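Local coordinates for BPT4 GENE 59 helicase assembly protein (Enterobacteria phage T4, PDB 1C1K) that loads the replicative helicase onto forked DNA covered by single-stranded-DNA-binding protein during phage replication, recombination and repair, at residues Met1-Gly9 and Tyr193-Ala204. Numbering follows the deposited sequence.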
loop_
_atom_site.group_PDB
_atom_site.type_symbol
_atom_site.label_atom_id
_atom_site.label_comp_id
_atom_site.label_asym_id
_atom_site.label_seq_id
_atom_site.Cartn_x
_atom_site.Cartn_y
_atom_site.Cartn_z
ATOM N N MET A 1 10.115 8.789 9.442
ATOM C CA MET A 1 9.547 7.488 9.897
ATOM C C MET A 1 9.205 6.583 8.719
ATOM O O MET A 1 9.400 5.370 8.778
ATOM C CB MET A 1 8.285 7.732 10.730
ATOM C CG MET A 1 7.581 6.461 11.194
ATOM S SD MET A 1 6.077 6.790 12.164
ATOM C CE MET A 1 4.963 7.375 10.889
ATOM N N ILE A 2 8.705 7.176 7.643
ATOM C CA ILE A 2 8.318 6.385 6.490
ATOM C C ILE A 2 8.480 7.152 5.187
ATOM O O ILE A 2 8.069 8.303 5.070
ATOM C CB ILE A 2 6.847 5.901 6.642
ATOM C CG1 ILE A 2 6.415 5.106 5.408
ATOM C CG2 ILE A 2 5.926 7.095 6.883
ATOM C CD1 ILE A 2 5.084 4.380 5.581
ATOM N N LYS A 3 9.086 6.492 4.210
ATOM C CA LYS A 3 9.317 7.082 2.899
ATOM C C LYS A 3 9.121 6.015 1.837
ATOM O O LYS A 3 9.494 4.860 2.031
ATOM C CB LYS A 3 10.743 7.623 2.804
ATOM C CG LYS A 3 10.832 9.129 2.785
ATOM C CD LYS A 3 10.740 9.662 1.363
ATOM C CE LYS A 3 11.995 10.434 0.982
ATOM N NZ LYS A 3 12.697 9.817 -0.183
ATOM N N LEU A 4 8.521 6.405 0.721
ATOM C CA LEU A 4 8.290 5.485 -0.380
ATOM C C LEU A 4 9.565 5.392 -1.203
ATOM O O LEU A 4 10.176 6.413 -1.528
ATOM C CB LEU A 4 7.168 6.005 -1.281
ATOM C CG LEU A 4 5.727 5.596 -0.999
ATOM C CD1 LEU A 4 5.610 4.082 -1.052
ATOM C CD2 LEU A 4 5.297 6.143 0.357
ATOM N N ARG A 5 9.980 4.173 -1.521
ATOM C CA ARG A 5 11.157 3.988 -2.353
ATOM C C ARG A 5 10.666 4.378 -3.744
ATOM O O ARG A 5 9.519 4.104 -4.104
ATOM C CB ARG A 5 11.613 2.528 -2.317
ATOM C CG ARG A 5 12.135 2.100 -0.954
ATOM C CD ARG A 5 12.634 0.667 -0.952
ATOM N NE ARG A 5 13.273 0.339 0.321
ATOM C CZ ARG A 5 12.643 -0.220 1.351
ATOM N NH1 ARG A 5 11.353 -0.516 1.263
ATOM N NH2 ARG A 5 13.300 -0.476 2.475
ATOM N N MET A 6 11.519 5.036 -4.514
ATOM C CA MET A 6 11.123 5.487 -5.844
ATOM C C MET A 6 12.169 5.199 -6.907
ATOM O O MET A 6 13.346 5.002 -6.604
ATOM C CB MET A 6 10.856 6.998 -5.820
ATOM C CG MET A 6 9.806 7.438 -4.812
ATOM S SD MET A 6 8.139 7.201 -5.450
ATOM C CE MET A 6 8.137 8.357 -6.749
ATOM N N PRO A 7 11.744 5.150 -8.177
ATOM C CA PRO A 7 12.713 4.890 -9.244
ATOM C C PRO A 7 13.731 6.033 -9.259
ATOM O O PRO A 7 13.407 7.156 -8.884
ATOM C CB PRO A 7 11.859 4.859 -10.512
ATOM C CG PRO A 7 10.587 5.560 -10.141
ATOM C CD PRO A 7 10.373 5.299 -8.688
ATOM N N ALA A 8 14.958 5.748 -9.678
ATOM C CA ALA A 8 15.985 6.788 -9.716
ATOM C C ALA A 8 15.677 7.803 -10.820
ATOM O O ALA A 8 15.013 7.477 -11.806
ATOM C CB ALA A 8 17.356 6.164 -9.940
ATOM N N GLY A 9 16.153 9.033 -10.638
ATOM C CA GLY A 9 15.923 10.084 -11.621
ATOM C C GLY A 9 14.459 10.466 -11.745
ATOM O O GLY A 9 13.930 10.601 -12.852
ATOM N N TYR A 193 3.588 -3.718 -1.101
ATOM C CA TYR A 193 3.727 -2.323 -0.690
ATOM C C TYR A 193 4.829 -2.194 0.366
ATOM O O TYR A 193 5.580 -1.225 0.384
ATOM C CB TYR A 193 2.392 -1.818 -0.140
ATOM C CG TYR A 193 2.238 -0.305 -0.031
ATOM C CD1 TYR A 193 3.073 0.575 -0.740
ATOM C CD2 TYR A 193 1.250 0.244 0.782
ATOM C CE1 TYR A 193 2.918 1.959 -0.631
ATOM C CE2 TYR A 193 1.088 1.623 0.896
ATOM C CZ TYR A 193 1.921 2.473 0.191
ATOM O OH TYR A 193 1.756 3.835 0.327
ATOM N N ARG A 194 4.930 -3.189 1.238
ATOM C CA ARG A 194 5.954 -3.167 2.275
ATOM C C ARG A 194 7.358 -3.119 1.659
ATOM O O ARG A 194 8.269 -2.518 2.220
ATOM C CB ARG A 194 5.796 -4.396 3.189
ATOM C CG ARG A 194 6.825 -4.500 4.315
ATOM C CD ARG A 194 6.469 -5.620 5.306
ATOM N NE ARG A 194 6.561 -6.950 4.705
ATOM C CZ ARG A 194 6.399 -8.096 5.368
ATOM N NH1 ARG A 194 6.132 -8.092 6.672
ATOM N NH2 ARG A 194 6.507 -9.251 4.725
ATOM N N LYS A 195 7.528 -3.750 0.499
ATOM C CA LYS A 195 8.826 -3.766 -0.175
ATOM C C LYS A 195 9.269 -2.381 -0.646
ATOM O O LYS A 195 10.462 -2.068 -0.642
ATOM C CB LYS A 195 8.787 -4.716 -1.374
ATOM C CG LYS A 195 8.807 -6.188 -0.984
ATOM C CD LYS A 195 8.912 -7.094 -2.197
ATOM C CE LYS A 195 9.014 -8.553 -1.765
ATOM N NZ LYS A 195 10.159 -9.250 -2.416
ATOM N N ILE A 196 8.317 -1.549 -1.055
ATOM C CA ILE A 196 8.680 -0.218 -1.525
ATOM C C ILE A 196 8.635 0.845 -0.426
ATOM O O ILE A 196 9.021 1.989 -0.648
ATOM C CB ILE A 196 7.790 0.226 -2.711
ATOM C CG1 ILE A 196 6.318 0.061 -2.372
ATOM C CG2 ILE A 196 8.126 -0.600 -3.947
ATOM C CD1 ILE A 196 5.391 0.619 -3.447
ATOM N N LEU A 197 8.175 0.471 0.762
ATOM C CA LEU A 197 8.117 1.422 1.866
ATOM C C LEU A 197 9.366 1.306 2.723
ATOM O O LEU A 197 9.733 0.214 3.149
ATOM C CB LEU A 197 6.881 1.173 2.735
ATOM C CG LEU A 197 5.529 1.666 2.215
ATOM C CD1 LEU A 197 4.429 1.178 3.145
ATOM C CD2 LEU A 197 5.524 3.187 2.126
ATOM N N ASN A 198 10.018 2.438 2.964
ATOM C CA ASN A 198 11.219 2.493 3.786
ATOM C C ASN A 198 10.741 2.964 5.152
ATOM O O ASN A 198 10.462 4.147 5.353
ATOM C CB ASN A 198 12.213 3.495 3.199
ATOM C CG ASN A 198 13.568 3.430 3.860
ATOM O OD1 ASN A 198 14.543 3.981 3.351
ATOM N ND2 ASN A 198 13.642 2.754 4.998
ATOM N N ILE A 199 10.642 2.029 6.089
ATOM C CA ILE A 199 10.141 2.350 7.417
ATOM C C ILE A 199 11.148 2.161 8.536
ATOM O O ILE A 199 11.844 1.149 8.598
ATOM C CB ILE A 199 8.897 1.482 7.740
ATOM C CG1 ILE A 199 7.741 1.864 6.809
ATOM C CG2 ILE A 199 8.509 1.628 9.216
ATOM C CD1 ILE A 199 6.636 0.826 6.754
ATOM N N ASP A 200 11.216 3.152 9.419
ATOM C CA ASP A 200 12.086 3.090 10.580
ATOM C C ASP A 200 11.208 2.505 11.685
ATOM O O ASP A 200 10.410 3.217 12.303
ATOM C CB ASP A 200 12.558 4.487 10.982
ATOM C CG ASP A 200 13.546 4.458 12.133
ATOM O OD1 ASP A 200 13.474 3.522 12.955
ATOM O OD2 ASP A 200 14.397 5.369 12.217
ATOM N N SER A 201 11.355 1.203 11.907
ATOM C CA SER A 201 10.585 0.471 12.908
ATOM C C SER A 201 10.580 1.091 14.294
ATOM O O SER A 201 9.533 1.183 14.929
ATOM C CB SER A 201 11.108 -0.962 13.014
ATOM O OG SER A 201 10.191 -1.861 12.425
ATOM N N GLN A 202 11.752 1.498 14.768
ATOM C CA GLN A 202 11.872 2.096 16.089
ATOM C C GLN A 202 11.037 3.363 16.222
ATOM O O GLN A 202 10.353 3.561 17.219
ATOM C CB GLN A 202 13.342 2.404 16.397
ATOM C CG GLN A 202 13.606 2.805 17.839
ATOM C CD GLN A 202 13.063 1.802 18.844
ATOM O OE1 GLN A 202 12.497 2.182 19.869
ATOM N NE2 GLN A 202 13.236 0.516 18.556
ATOM N N LYS A 203 11.095 4.221 15.210
ATOM C CA LYS A 203 10.336 5.462 15.228
ATOM C C LYS A 203 8.839 5.180 15.211
ATOM O O LYS A 203 8.080 5.829 15.918
ATOM C CB LYS A 203 10.729 6.335 14.032
ATOM C CG LYS A 203 12.141 6.926 14.141
ATOM C CD LYS A 203 12.455 7.827 12.957
ATOM C CE LYS A 203 13.842 8.439 13.088
ATOM N NZ LYS A 203 14.296 9.086 11.820
ATOM N N ALA A 204 8.416 4.210 14.406
ATOM C CA ALA A 204 6.999 3.850 14.331
ATOM C C ALA A 204 6.559 3.313 15.694
ATOM O O ALA A 204 5.469 3.627 16.179
ATOM C CB ALA A 204 6.785 2.796 13.250
#
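Leu4 and Leu197 run alongside each other in the same direction on one face of a small two-stranded antiparallel sheet, in which strand 2-4 from the N-terminus pairs with strand 197-199, the link between helices 181-196 and 201-216. The sheet thus joins the start of a largely helical chain to a segment near its C-terminus. Leu4 CD1 presses on Leu197 CD2 at 3.3 Å, tighter than usual for two methyls, and the Leu4 side chain meets that of Tyr193 at about a right angle, its CD1 3.5 Å from Tyr193 CE1. Leu197 reaches the same tyrosine with its other branch, CD1 sitting over the centre of the ring, while the hydroxyl bonds to Glu159. Ile2 joins this apolar face: CG1, set anti to the backbone N (chi1 178°), runs alongside CG1 of Ile199 at 3.8 Å, and CD1 continues to Leu197 CD2. Branched aliphatic residues suit this face because helix 158-168 packs on Leu197 and Ile199 through Ile162. Lys3 and Asn198, a hydrogen-bonded pair with exposed side chains, occupy the other face; Asn198 N gives Lys3 O a bond of 2.6 Å, nearly straight on to the carbonyl. At the N-terminus, Met1 lays CG and SD against Ala204, whose small side chain lets the sulfur come within 3.8 Å of Ala204 CA. Asp200, accepting a weak bond from Lys203 N, is the N-cap of helix 201-216. Arg5 closes the opposite end: its backbone N donates to Ile196 O, and its chain, extended from CG to NE, carries the guanidinium back to the backbone of Leu197 and Asn198. There Asn198 CA lies over one face, away from its middle, and NH1 makes a weak, bent bond to Leu197 O at 2.6 Å, with an N-H...O angle of 118°.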